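Long-range contacts in phosphohistidine phosphatase SixA (Escherichia coli, PDB 1UJC), which removes the phosphoryl group from phosphohistidine on the HPt domain of the ArcB sensor in the multistep His-Asp phosphorelay: residues Arg47-Pro52 with Ala90-Leu95; Met127-Ala132 with Gln149-Asn154. All coordinates share one frame; numbering follows the deposited sequence.

Contact 1. Residues Arg47-Pro52 with Ala90-Leu95; sequences RVLVSP and AYLQAL
Strand 47-50 carries Arg-47 and Leu-49 toward Tyr-91, Leu-92 and Leu-95 of helix 85-98, the two short axes running antiparallel at 170° and 11.7 Å apart, as when a helix covers one face of the alpha/beta sheet of the histidine phosphatase fold. Leu-49 forms the middle of the contact. Its CD2 meets the Tyr-91 ring obliquely at CE2, 3.5 Å away, while CD1 lies 3.8 Å from Tyr-91 CD2. The same CD1 also reaches the next residue of the helix, 4.2 Å from Leu-92 CD2. With CG anti to the backbone N (chi1 -166°), Tyr-91 directs its ring toward Leu-49. The hydroxyl of the tyrosine is hydrogen-bonded to Glu-74 on the neighbouring strand. An alanine in place of Tyr-91 would probably leave Leu-49 CD2 without its aromatic cover and Glu-74 without one of its hydrogen-bond partners. The Arg-47 guanidinium forms salt bridges from NE to Glu-74 and from NH1 to Glu-98, which would probably help fix its rotation. Leu-95 CD1 sits over one face of that flat group, and the closest approach is from Leu-95 CD2 to Arg-47 NH2, at 3.4 Å.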
ATOM      1  N   ARG A  47      -7.629   7.882  -4.196  1.00 11.87           N
ATOM      2  CA  ARG A  47      -6.289   8.187  -4.680  1.00 11.94           C
ATOM      3  C   ARG A  47      -5.346   7.000  -4.514  1.00 12.31           C
ATOM      4  O   ARG A  47      -5.517   6.178  -3.609  1.00 11.20           O
ATOM      5  CB  ARG A  47      -5.731   9.398  -3.925  1.00 12.73           C
ATOM      6  CG  ARG A  47      -6.477  10.698  -4.202  1.00 12.84           C
ATOM      7  CD  ARG A  47      -6.115  11.248  -5.577  1.00 11.56           C
ATOM      8  NE  ARG A  47      -4.826  11.935  -5.566  1.00 12.57           N
ATOM      9  CZ  ARG A  47      -4.622  13.136  -5.028  1.00 12.18           C
ATOM     10  NH1 ARG A  47      -5.626  13.789  -4.453  1.00 10.69           N
ATOM     11  NH2 ARG A  47      -3.414  13.689  -5.073  1.00 12.35           N
ATOM     12  N   VAL A  48      -4.346   6.925  -5.386  1.00 10.99           N
ATOM     13  CA  VAL A  48      -3.376   5.844  -5.340  1.00 10.77           C
ATOM     14  C   VAL A  48      -1.939   6.355  -5.408  1.00 10.95           C
ATOM     15  O   VAL A  48      -1.587   7.141  -6.287  1.00 11.16           O
ATOM     16  CB  VAL A  48      -3.612   4.857  -6.496  1.00 12.32           C
ATOM     17  CG1 VAL A  48      -2.559   3.765  -6.477  1.00 13.42           C
ATOM     18  CG2 VAL A  48      -5.004   4.268  -6.383  1.00 13.19           C
ATOM     19  N   LEU A  49      -1.120   5.896  -4.465  1.00  9.64           N
ATOM     20  CA  LEU A  49       0.287   6.270  -4.390  1.00 10.40           C
ATOM     21  C   LEU A  49       1.066   4.967  -4.522  1.00 11.71           C
ATOM     22  O   LEU A  49       0.799   4.008  -3.798  1.00 14.02           O
ATOM     23  CB  LEU A  49       0.589   6.932  -3.043  1.00  9.78           C
ATOM     24  CG  LEU A  49      -0.345   8.077  -2.636  1.00 10.82           C
ATOM     25  CD1 LEU A  49       0.046   8.602  -1.258  1.00 11.18           C
ATOM     26  CD2 LEU A  49      -0.272   9.191  -3.669  1.00 12.26           C
ATOM     27  N   VAL A  50       2.022   4.925  -5.441  1.00 11.89           N
ATOM     28  CA  VAL A  50       2.786   3.702  -5.657  1.00 12.01           C
ATOM     29  C   VAL A  50       4.289   3.917  -5.815  1.00 12.18           C
ATOM     30  O   VAL A  50       4.734   4.964  -6.278  1.00 11.59           O
ATOM     31  CB  VAL A  50       2.258   2.960  -6.914  1.00 13.70           C
ATOM     32  CG1 VAL A  50       2.456   3.831  -8.151  1.00 12.16           C
ATOM     33  CG2 VAL A  50       2.959   1.615  -7.073  1.00 14.73           C
ATOM     34  N   SER A  51       5.059   2.911  -5.413  1.00 11.89           N
ATOM     35  CA  SER A  51       6.508   2.942  -5.534  1.00 11.41           C
ATOM     36  C   SER A  51       6.867   2.852  -7.014  1.00 11.30           C
ATOM     37  O   SER A  51       6.139   2.251  -7.798  1.00 10.33           O
ATOM     38  CB  SER A  51       7.122   1.755  -4.795  1.00 11.91           C
ATOM     39  OG  SER A  51       8.446   1.523  -5.236  1.00 14.54           O
ATOM     40  N   PRO A  52       7.999   3.455  -7.410  1.00 10.89           N
ATOM     41  CA  PRO A  52       8.479   3.453  -8.798  1.00 11.97           C
ATOM     42  C   PRO A  52       8.978   2.079  -9.251  1.00 11.52           C
ATOM     43  O   PRO A  52       9.168   1.845 -10.442  1.00 11.18           O
ATOM     44  CB  PRO A  52       9.617   4.475  -8.775  1.00 10.63           C
ATOM     45  CG  PRO A  52       9.262   5.371  -7.630  1.00 15.97           C
ATOM     46  CD  PRO A  52       8.792   4.384  -6.592  1.00 12.83           C
ATOM     47  N   ALA A  90       3.965  13.201   5.520  1.00 11.27           N
ATOM     48  CA  ALA A  90       3.571  14.569   5.198  1.00 10.14           C
ATOM     49  C   ALA A  90       2.714  14.634   3.932  1.00 10.26           C
ATOM     50  O   ALA A  90       1.791  15.444   3.838  1.00 11.20           O
ATOM     51  CB  ALA A  90       4.812  15.441   5.032  1.00 10.09           C
ATOM     52  N   TYR A  91       3.025  13.785   2.958  1.00 10.59           N
ATOM     53  CA  TYR A  91       2.272  13.752   1.710  1.00 11.78           C
ATOM     54  C   TYR A  91       0.838  13.328   2.057  1.00 11.76           C
ATOM     55  O   TYR A  91      -0.132  13.921   1.582  1.00 11.35           O
ATOM     56  CB  TYR A  91       2.915  12.744   0.744  1.00 11.55           C
ATOM     57  CG  TYR A  91       2.453  12.825  -0.702  1.00 11.39           C
ATOM     58  CD1 TYR A  91       3.250  13.431  -1.676  1.00 12.18           C
ATOM     59  CD2 TYR A  91       1.243  12.256  -1.108  1.00 10.74           C
ATOM     60  CE1 TYR A  91       2.859  13.459  -3.016  1.00 11.57           C
ATOM     61  CE2 TYR A  91       0.843  12.281  -2.445  1.00 10.27           C
ATOM     62  CZ  TYR A  91       1.657  12.882  -3.393  1.00 12.71           C
ATOM     63  OH  TYR A  91       1.275  12.906  -4.718  1.00 13.19           O
ATOM     64  N   LEU A  92       0.714  12.309   2.903  1.00 11.44           N
ATOM     65  CA  LEU A  92      -0.595  11.817   3.313  1.00 10.77           C
ATOM     66  C   LEU A  92      -1.379  12.861   4.109  1.00 10.98           C
ATOM     67  O   LEU A  92      -2.589  12.997   3.930  1.00 10.80           O
ATOM     68  CB  LEU A  92      -0.447  10.524   4.126  1.00  9.71           C
ATOM     69  CG  LEU A  92      -0.272   9.252   3.288  1.00 11.11           C
ATOM     70  CD1 LEU A  92       0.203   8.092   4.159  1.00 11.23           C
ATOM     71  CD2 LEU A  92      -1.592   8.914   2.615  1.00 11.61           C
ATOM     72  N   GLN A  93      -0.688  13.601   4.975  1.00 10.84           N
ATOM     73  CA  GLN A  93      -1.346  14.634   5.769  1.00 10.98           C
ATOM     74  C   GLN A  93      -1.864  15.718   4.825  1.00 11.30           C
ATOM     75  O   GLN A  93      -2.947  16.267   5.031  1.00  9.89           O
ATOM     76  CB  GLN A  93      -0.375  15.228   6.805  1.00 11.34           C
ATOM     77  CG  GLN A  93      -0.921  16.449   7.554  1.00 13.46           C
ATOM     78  CD  GLN A  93      -0.124  16.809   8.803  1.00 14.10           C
ATOM     79  OE1 GLN A  93       1.103  16.674   8.838  1.00 16.88           O
ATOM     80  NE2 GLN A  93      -0.822  17.287   9.831  1.00 13.39           N
ATOM     81  N   ALA A  94      -1.089  16.012   3.782  1.00 12.19           N
ATOM     82  CA  ALA A  94      -1.485  17.008   2.794  1.00 12.65           C
ATOM     83  C   ALA A  94      -2.815  16.586   2.178  1.00 12.75           C
ATOM     84  O   ALA A  94      -3.792  17.332   2.220  1.00 13.57           O
ATOM     85  CB  ALA A  94      -0.430  17.128   1.710  1.00 11.99           C
ATOM     86  N   LEU A  95      -2.855  15.384   1.612  1.00 13.59           N
ATOM     87  CA  LEU A  95      -4.078  14.890   0.995  1.00 13.03           C
ATOM     88  C   LEU A  95      -5.241  14.898   1.986  1.00 14.04           C
ATOM     89  O   LEU A  95      -6.377  15.190   1.613  1.00 14.54           O
ATOM     90  CB  LEU A  95      -3.867  13.477   0.445  1.00 15.09           C
ATOM     91  CG  LEU A  95      -2.808  13.307  -0.653  1.00 13.80           C
ATOM     92  CD1 LEU A  95      -2.835  11.868  -1.170  1.00 15.78           C
ATOM     93  CD2 LEU A  95      -3.079  14.277  -1.783  1.00 12.77           C
TER

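Contact 2. Residues Met127-Ala132 with Gln149-Asn154; sequences MFTTSA and QMSPCN
Thr-129 and Pro-152 lie alongside each other with their side chains running opposite ways, and the proline ring lies against the turn that Thr-129 begins. Pro-152 presents CG and CD to this turn: CG is 3.5 Å from Thr-130 O and 3.7 Å from Ser-131 CB, while CD also approaches Thr-129 OG1. Helix 25-40 supplies further contacts to the ring through Glu-30 and Met-34. The first torsion of Thr-129 (chi1 69°) sets OG1 between the backbone N and the carbonyl carbon, where the oxygen comes to 3.4 Å from Ser-151 CB. A water 2.8 Å from Thr-129 OG1 extends the link by accepting a weak hydrogen bond from Cys-153 N. Thr-129 to Ala-132 form a type II beta turn, closed by the bond from Ala-132 N to Thr-129 O, and the chain leaves it directly into strand 133-138. That strand is the antiparallel neighbour of 144-150, with Ile-133 backbone-bonded to Met-150, which brings the loop to the end of 144-150. The loop borders the tungstate pocket, which probably marks the active site: the Thr-130 side chain lies about 5 Å from the bound tungstate and touches Arg-7, a pocket residue. Ala-132 lies beside Met-150 and Ser-151. Its CA makes a C-H...O contact with Met-150 O at 3.3 Å, and its CB packs 3.9 Å from Ser-151 CB. Gln-149 approaches the beginning of the loop with an extended side chain, CG anti to the backbone N (chi1 -165°). The amide NE2 gives a weak hydrogen bond to Met-127 O, 2.8 Å long but bent to 125° at the hydrogen. Within the loop, Ala-132 O lies at the edge of the Phe-128 ring, in its plane, while Leu-109, Val-112 and Val-116 also pack against the ring.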
ATOM      1  N   MET A 127       4.263  -6.530  11.098  1.00 16.43           N
ATOM      2  CA  MET A 127       4.806  -7.464  10.110  1.00 18.87           C
ATOM      3  C   MET A 127       3.884  -7.555   8.881  1.00 18.78           C
ATOM      4  O   MET A 127       2.684  -7.809   9.010  1.00 19.82           O
ATOM      5  CB  MET A 127       4.955  -8.850  10.748  1.00 22.81           C
ATOM      6  CG  MET A 127       5.342  -9.962   9.779  1.00 27.92           C
ATOM      7  SD  MET A 127       7.090  -9.968   9.349  1.00 36.89           S
ATOM      8  CE  MET A 127       7.805 -10.883  10.778  1.00 30.65           C
ATOM      9  N   PHE A 128       4.462  -7.365   7.696  1.00 16.60           N
ATOM     10  CA  PHE A 128       3.731  -7.392   6.429  1.00 15.86           C
ATOM     11  C   PHE A 128       4.097  -8.567   5.513  1.00 15.92           C
ATOM     12  O   PHE A 128       5.235  -8.669   5.066  1.00 16.10           O
ATOM     13  CB  PHE A 128       4.016  -6.106   5.640  1.00 14.36           C
ATOM     14  CG  PHE A 128       3.101  -4.958   5.962  1.00 15.91           C
ATOM     15  CD1 PHE A 128       1.893  -4.804   5.283  1.00 14.81           C
ATOM     16  CD2 PHE A 128       3.466  -4.002   6.902  1.00 13.69           C
ATOM     17  CE1 PHE A 128       1.069  -3.710   5.536  1.00 16.88           C
ATOM     18  CE2 PHE A 128       2.647  -2.905   7.162  1.00 14.93           C
ATOM     19  CZ  PHE A 128       1.450  -2.759   6.478  1.00 14.68           C
ATOM     20  N   THR A 129       3.144  -9.448   5.226  1.00 14.64           N
ATOM     21  CA  THR A 129       3.421 -10.545   4.298  1.00 15.95           C
ATOM     22  C   THR A 129       3.103  -9.931   2.932  1.00 14.95           C
ATOM     23  O   THR A 129       2.435  -8.897   2.870  1.00 13.02           O
ATOM     24  CB  THR A 129       2.502 -11.751   4.544  1.00 16.14           C
ATOM     25  OG1 THR A 129       1.159 -11.415   4.179  1.00 16.45           O
ATOM     26  CG2 THR A 129       2.535 -12.148   6.020  1.00 18.04           C
ATOM     27  N   THR A 130       3.567 -10.535   1.840  1.00 13.59           N
ATOM     28  CA  THR A 130       3.290  -9.955   0.526  1.00 14.01           C
ATOM     29  C   THR A 130       1.788  -9.801   0.263  1.00 13.92           C
ATOM     30  O   THR A 130       0.994 -10.673   0.609  1.00 13.81           O
ATOM     31  CB  THR A 130       3.937 -10.782  -0.619  1.00 13.77           C
ATOM     32  OG1 THR A 130       3.563 -12.160  -0.496  1.00 16.08           O
ATOM     33  CG2 THR A 130       5.455 -10.663  -0.575  1.00 12.66           C
ATOM     34  N   SER A 131       1.417  -8.674  -0.342  1.00 12.55           N
ATOM     35  CA  SER A 131       0.023  -8.357  -0.662  1.00 12.37           C
ATOM     36  C   SER A 131      -0.832  -8.016   0.559  1.00 11.73           C
ATOM     37  O   SER A 131      -2.004  -7.680   0.414  1.00 12.91           O
ATOM     38  CB  SER A 131      -0.637  -9.510  -1.429  1.00 12.86           C
ATOM     39  OG  SER A 131      -0.084  -9.661  -2.725  1.00 14.78           O
ATOM     40  N   ALA A 132      -0.251  -8.101   1.754  1.00 10.91           N
ATOM     41  CA  ALA A 132      -0.982  -7.789   2.982  1.00 11.69           C
ATOM     42  C   ALA A 132      -1.346  -6.306   3.014  1.00 10.76           C
ATOM     43  O   ALA A 132      -0.619  -5.473   2.481  1.00 11.83           O
ATOM     44  CB  ALA A 132      -0.138  -8.146   4.203  1.00  9.86           C
ATOM     45  N   GLN A 149      -5.291  -5.351  10.012  1.00 14.09           N
ATOM     46  CA  GLN A 149      -4.335  -5.811   9.018  1.00 16.61           C
ATOM     47  C   GLN A 149      -4.877  -7.119   8.460  1.00 17.15           C
ATOM     48  O   GLN A 149      -5.301  -7.992   9.213  1.00 17.03           O
ATOM     49  CB  GLN A 149      -2.986  -6.049   9.684  1.00 18.41           C
ATOM     50  CG  GLN A 149      -1.828  -6.194   8.741  1.00 22.50           C
ATOM     51  CD  GLN A 149      -0.697  -6.955   9.391  1.00 25.23           C
ATOM     52  OE1 GLN A 149      -0.392  -6.756  10.577  1.00 25.58           O
ATOM     53  NE2 GLN A 149      -0.073  -7.833   8.630  1.00 25.36           N
ATOM     54  N   MET A 150      -4.864  -7.255   7.141  1.00 16.46           N
ATOM     55  CA  MET A 150      -5.372  -8.459   6.501  1.00 17.11           C
ATOM     56  C   MET A 150      -4.321  -9.006   5.550  1.00 16.83           C
ATOM     57  O   MET A 150      -3.652  -8.244   4.862  1.00 16.50           O
ATOM     58  CB  MET A 150      -6.653  -8.121   5.728  1.00 17.07           C
ATOM     59  CG  MET A 150      -7.290  -9.286   4.988  1.00 18.64           C
ATOM     60  SD  MET A 150      -7.871 -10.590   6.085  1.00 17.32           S
ATOM     61  CE  MET A 150      -9.189  -9.738   6.954  1.00 18.66           C
ATOM     62  N   SER A 151      -4.167 -10.325   5.510  1.00 18.17           N
ATOM     63  CA  SER A 151      -3.183 -10.921   4.608  1.00 18.13           C
ATOM     64  C   SER A 151      -3.799 -12.055   3.794  1.00 18.08           C
ATOM     65  O   SER A 151      -4.810 -12.639   4.192  1.00 16.88           O
ATOM     66  CB  SER A 151      -1.966 -11.419   5.402  1.00 18.98           C
ATOM     67  OG  SER A 151      -2.335 -12.358   6.391  1.00 22.30           O
ATOM     68  N   PRO A 152      -3.203 -12.374   2.631  1.00 17.57           N
ATOM     69  CA  PRO A 152      -3.718 -13.443   1.774  1.00 18.77           C
ATOM     70  C   PRO A 152      -3.982 -14.753   2.515  1.00 19.81           C
ATOM     71  O   PRO A 152      -4.891 -15.499   2.155  1.00 20.44           O
ATOM     72  CB  PRO A 152      -2.627 -13.592   0.716  1.00 17.94           C
ATOM     73  CG  PRO A 152      -2.105 -12.212   0.592  1.00 18.18           C
ATOM     74  CD  PRO A 152      -1.994 -11.776   2.037  1.00 18.40           C
ATOM     75  N   CYS A 153      -3.191 -15.036   3.544  1.00 20.46           N
ATOM     76  CA  CYS A 153      -3.382 -16.274   4.288  1.00 22.25           C
ATOM     77  C   CYS A 153      -4.600 -16.220   5.203  1.00 22.35           C
ATOM     78  O   CYS A 153      -5.275 -17.230   5.390  1.00 24.22           O
ATOM     79  CB  CYS A 153      -2.131 -16.618   5.107  1.00 22.78           C
ATOM     80  SG  CYS A 153      -1.939 -15.727   6.669  1.00 26.07           S
ATOM     81  N   ASN A 154      -4.889 -15.053   5.774  1.00 23.13           N
ATOM     82  CA  ASN A 154      -6.045 -14.927   6.665  1.00 24.85           C
ATOM     83  C   ASN A 154      -7.332 -14.925   5.850  1.00 26.16           C
ATOM     84  O   ASN A 154      -8.421 -14.732   6.385  1.00 27.59           O
ATOM     85  CB  ASN A 154      -5.983 -13.642   7.490  1.00 24.04           C
ATOM     86  CG  ASN A 154      -7.099 -13.562   8.530  1.00 24.70           C
ATOM     87  OD1 ASN A 154      -7.502 -12.478   8.941  1.00 23.40           O
ATOM     88  ND2 ASN A 154      -7.595 -14.720   8.963  1.00 23.96           N
TER
HETATM   89  O   HOH W   1       0.068 -13.955   3.761  1.00 16.66           O

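In the fold
From the N terminus, the chain first lays down strand 2-7 and helix 25-40, then enters strand 47-50. Contact 1 closes the excursion through helix 54-66 and strand 74-75 when helix 85-98 returns to strand 47-50. Strand 102-107 and helix 111-119 follow before contact 2 opens in the loop ahead of strand 133-138; it closes at the end of strand 144-150, where the chain nears its C terminus. The two contacts are in series, neither nested nor crossed. Their centres are about 21 Å apart on opposite sides of the chain's centre, yet both reach one mixed sheet: contact 1 ties it to a helix, contact 2 joins a pocket-side loop to one of its two outermost strands, 144-150.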